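PDB 2RCY: pyrroline carboxylate reductase from Plasmodium falciparum, which catalyses the NADP(H)-dependent reduction of 1-pyrroline-5-carboxylate to L-proline, the last step of proline biosynthesis. Local coordinates for the interface of chains A and B. Residues are numbered along the deposited sequence; one frame, centred on the assembly and turned at random. Chains: chain A/B, Pyrroline carboxylate reductase.

The interface of chains A and B. Residues chain A 124, 126, 152, 154, 162, 165-166; chain B 193, 197.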
ATOM      1  N   SER A 124       9.049   9.590 -35.189  1.00 35.27           N
ATOM      2  CA  SER A 124      10.359   9.289 -34.633  1.00 35.34           C
ATOM      3  C   SER A 124      10.747   7.871 -35.027  1.00 35.48           C
ATOM      4  O   SER A 124       9.963   6.933 -34.863  1.00 35.45           O
ATOM      5  CB  SER A 124      10.359   9.449 -33.113  1.00 35.31           C
ATOM      6  OG  SER A 124      11.662   9.271 -32.587  1.00 34.95           O
ATOM      7  N   ILE A 126      13.958   4.780 -35.238  1.00 36.49           N
ATOM      8  CA  ILE A 126      15.269   4.194 -34.950  1.00 36.95           C
ATOM      9  C   ILE A 126      15.453   2.947 -35.805  1.00 37.33           C
ATOM     10  O   ILE A 126      14.489   2.217 -36.057  1.00 37.30           O
ATOM     11  CB  ILE A 126      15.481   3.844 -33.441  1.00 36.87           C
ATOM     12  CG1 ILE A 126      14.349   2.955 -32.883  1.00 36.70           C
ATOM     13  CG2 ILE A 126      15.736   5.110 -32.617  1.00 36.78           C
ATOM     14  CD1 ILE A 126      13.098   3.685 -32.392  1.00 36.55           C
ATOM     15  N   HIS A 152      17.186   7.904 -36.502  1.00 37.87           N
ATOM     16  CA  HIS A 152      18.513   7.644 -35.951  1.00 37.66           C
ATOM     17  C   HIS A 152      18.928   6.211 -36.261  1.00 37.52           C
ATOM     18  O   HIS A 152      18.092   5.307 -36.274  1.00 37.49           O
ATOM     19  CB  HIS A 152      18.515   7.845 -34.433  1.00 37.67           C
ATOM     20  CG  HIS A 152      18.174   9.236 -34.002  1.00 37.78           C
ATOM     21  ND1 HIS A 152      19.135  10.175 -33.692  1.00 37.80           N
ATOM     22  CD2 HIS A 152      16.980   9.846 -33.820  1.00 37.55           C
ATOM     23  CE1 HIS A 152      18.546  11.305 -33.342  1.00 37.62           C
ATOM     24  NE2 HIS A 152      17.239  11.132 -33.412  1.00 37.50           N
ATOM     25  N   ILE A 154      20.880   3.202 -34.661  1.00 36.84           N
ATOM     26  CA  ILE A 154      21.324   2.762 -33.342  1.00 36.60           C
ATOM     27  C   ILE A 154      21.766   1.300 -33.374  1.00 36.43           C
ATOM     28  O   ILE A 154      21.516   0.590 -34.351  1.00 36.47           O
ATOM     29  CB  ILE A 154      20.221   2.967 -32.262  1.00 36.60           C
ATOM     30  CG1 ILE A 154      18.997   2.089 -32.548  1.00 36.52           C
ATOM     31  CG2 ILE A 154      19.830   4.444 -32.156  1.00 36.60           C
ATOM     32  CD1 ILE A 154      18.100   1.878 -31.348  1.00 36.36           C
ATOM     33  N   ALA A 162      14.508   1.618 -27.218  1.00 28.73           N
ATOM     34  CA  ALA A 162      14.115   2.669 -28.155  1.00 28.41           C
ATOM     35  C   ALA A 162      12.670   2.496 -28.625  1.00 28.15           C
ATOM     36  O   ALA A 162      11.950   3.478 -28.791  1.00 28.11           O
ATOM     37  CB  ALA A 162      15.063   2.709 -29.332  1.00 28.38           C
ATOM     38  N   ILE A 165      10.345   3.694 -25.874  1.00 26.83           N
ATOM     39  CA  ILE A 165      10.282   5.154 -25.781  1.00 26.66           C
ATOM     40  C   ILE A 165       9.691   5.784 -27.045  1.00 26.55           C
ATOM     41  O   ILE A 165       8.718   6.534 -26.973  1.00 26.46           O
ATOM     42  CB  ILE A 165      11.680   5.766 -25.491  1.00 26.63           C
ATOM     43  CG1 ILE A 165      12.114   5.440 -24.061  1.00 26.65           C
ATOM     44  CG2 ILE A 165      11.684   7.284 -25.720  1.00 26.67           C
ATOM     45  CD1 ILE A 165      13.581   5.673 -23.798  1.00 26.89           C
ATOM     46  N   SER A 166      10.286   5.475 -28.194  1.00 26.43           N
ATOM     47  CA  SER A 166       9.908   6.105 -29.454  1.00 26.33           C
ATOM     48  C   SER A 166       8.682   5.456 -30.094  1.00 26.24           C
ATOM     49  O   SER A 166       7.766   6.153 -30.524  1.00 26.34           O
ATOM     50  CB  SER A 166      11.096   6.109 -30.420  1.00 26.31           C
ATOM     51  OG  SER A 166      10.717   6.569 -31.703  1.00 26.43           O
TER
ATOM     52  N   LEU B 193      20.600  10.829 -26.705  1.00 30.08           N
ATOM     53  CA  LEU B 193      19.694  10.122 -27.616  1.00 30.02           C
ATOM     54  C   LEU B 193      18.309   9.937 -27.000  1.00 29.93           C
ATOM     55  O   LEU B 193      17.297  10.086 -27.688  1.00 29.91           O
ATOM     56  CB  LEU B 193      20.283   8.769 -28.044  1.00 29.99           C
ATOM     57  CG  LEU B 193      19.422   7.813 -28.882  1.00 29.97           C
ATOM     58  CD1 LEU B 193      19.128   8.368 -30.274  1.00 29.70           C
ATOM     59  CD2 LEU B 193      20.089   6.455 -28.982  1.00 30.05           C
ATOM     60  N   LEU B 197      14.787  11.411 -28.685  1.00 29.32           N
ATOM     61  CA  LEU B 197      13.668  10.513 -28.955  1.00 29.09           C
ATOM     62  C   LEU B 197      12.418  10.905 -28.178  1.00 28.95           C
ATOM     63  O   LEU B 197      11.313  10.831 -28.712  1.00 29.00           O
ATOM     64  CB  LEU B 197      14.051   9.060 -28.653  1.00 29.07           C
ATOM     65  CG  LEU B 197      15.029   8.379 -29.618  1.00 29.09           C
ATOM     66  CD1 LEU B 197      15.607   7.118 -29.001  1.00 29.03           C
ATOM     67  CD2 LEU B 197      14.366   8.065 -30.949  1.00 29.02           C
TER
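B:Leu197 and B:Leu193, one helical turn apart on helix 191-211, fit against A:Ile126, A:Ile154 and A:His152 in the dimer interface of the pyrroline-5-carboxylate reductase family, where a helix of the dimerisation region meets the partner's strand 123-129, strand 149-153 with the loop that follows it, and helix 159-167. The subunits are related by a two-fold axis, and the same packing recurs with the chains exchanged.

Aliphatic packing centres on B:Leu197. Its CG stands anti to the carbonyl carbon (chi1 -72°), and the two methyls fork toward chain A, which lets one leucine reach several partners. Both bear on the CG2 methyl of A:Ile126, CD2 at 3.7 Å and CD1 at 4.1 Å, and the two side chains cross at about a right angle. CD2 also meets CB of A:Ser166 at 3.8 Å. A:Ala162 is peripheral; its small side chain probably leaves room for the leucine. Nearer the leucine's backbone, A:Ile165 CG2 approaches CB at 4.2 Å.

B:Leu193 divides its branches. CD2 touches A:Ile154 CG2 at 3.8 Å; the isoleucine's chi1 of 65° sets that methyl anti to the carbonyl carbon. Beta-branching suits both A:Ile126 and A:Ile154, presenting CG2 close to the backbone. CD1 lies 3.8 Å above the A:His152 imidazole plane, over the rim near CG and ND1 rather than the centre, as the two side chains slide past each other in opposite directions.

Polar grouping occurs within chain A: the hydroxyls A:Ser124 OG and A:Ser166 OG are hydrogen-bonded at 3.0 Å, linking strand 123-129 to helix 159-167. Serine is compact enough to pair here beside the leucine, and A:Ser124 OG also rests 3.4 Å from B:Leu197 CD2.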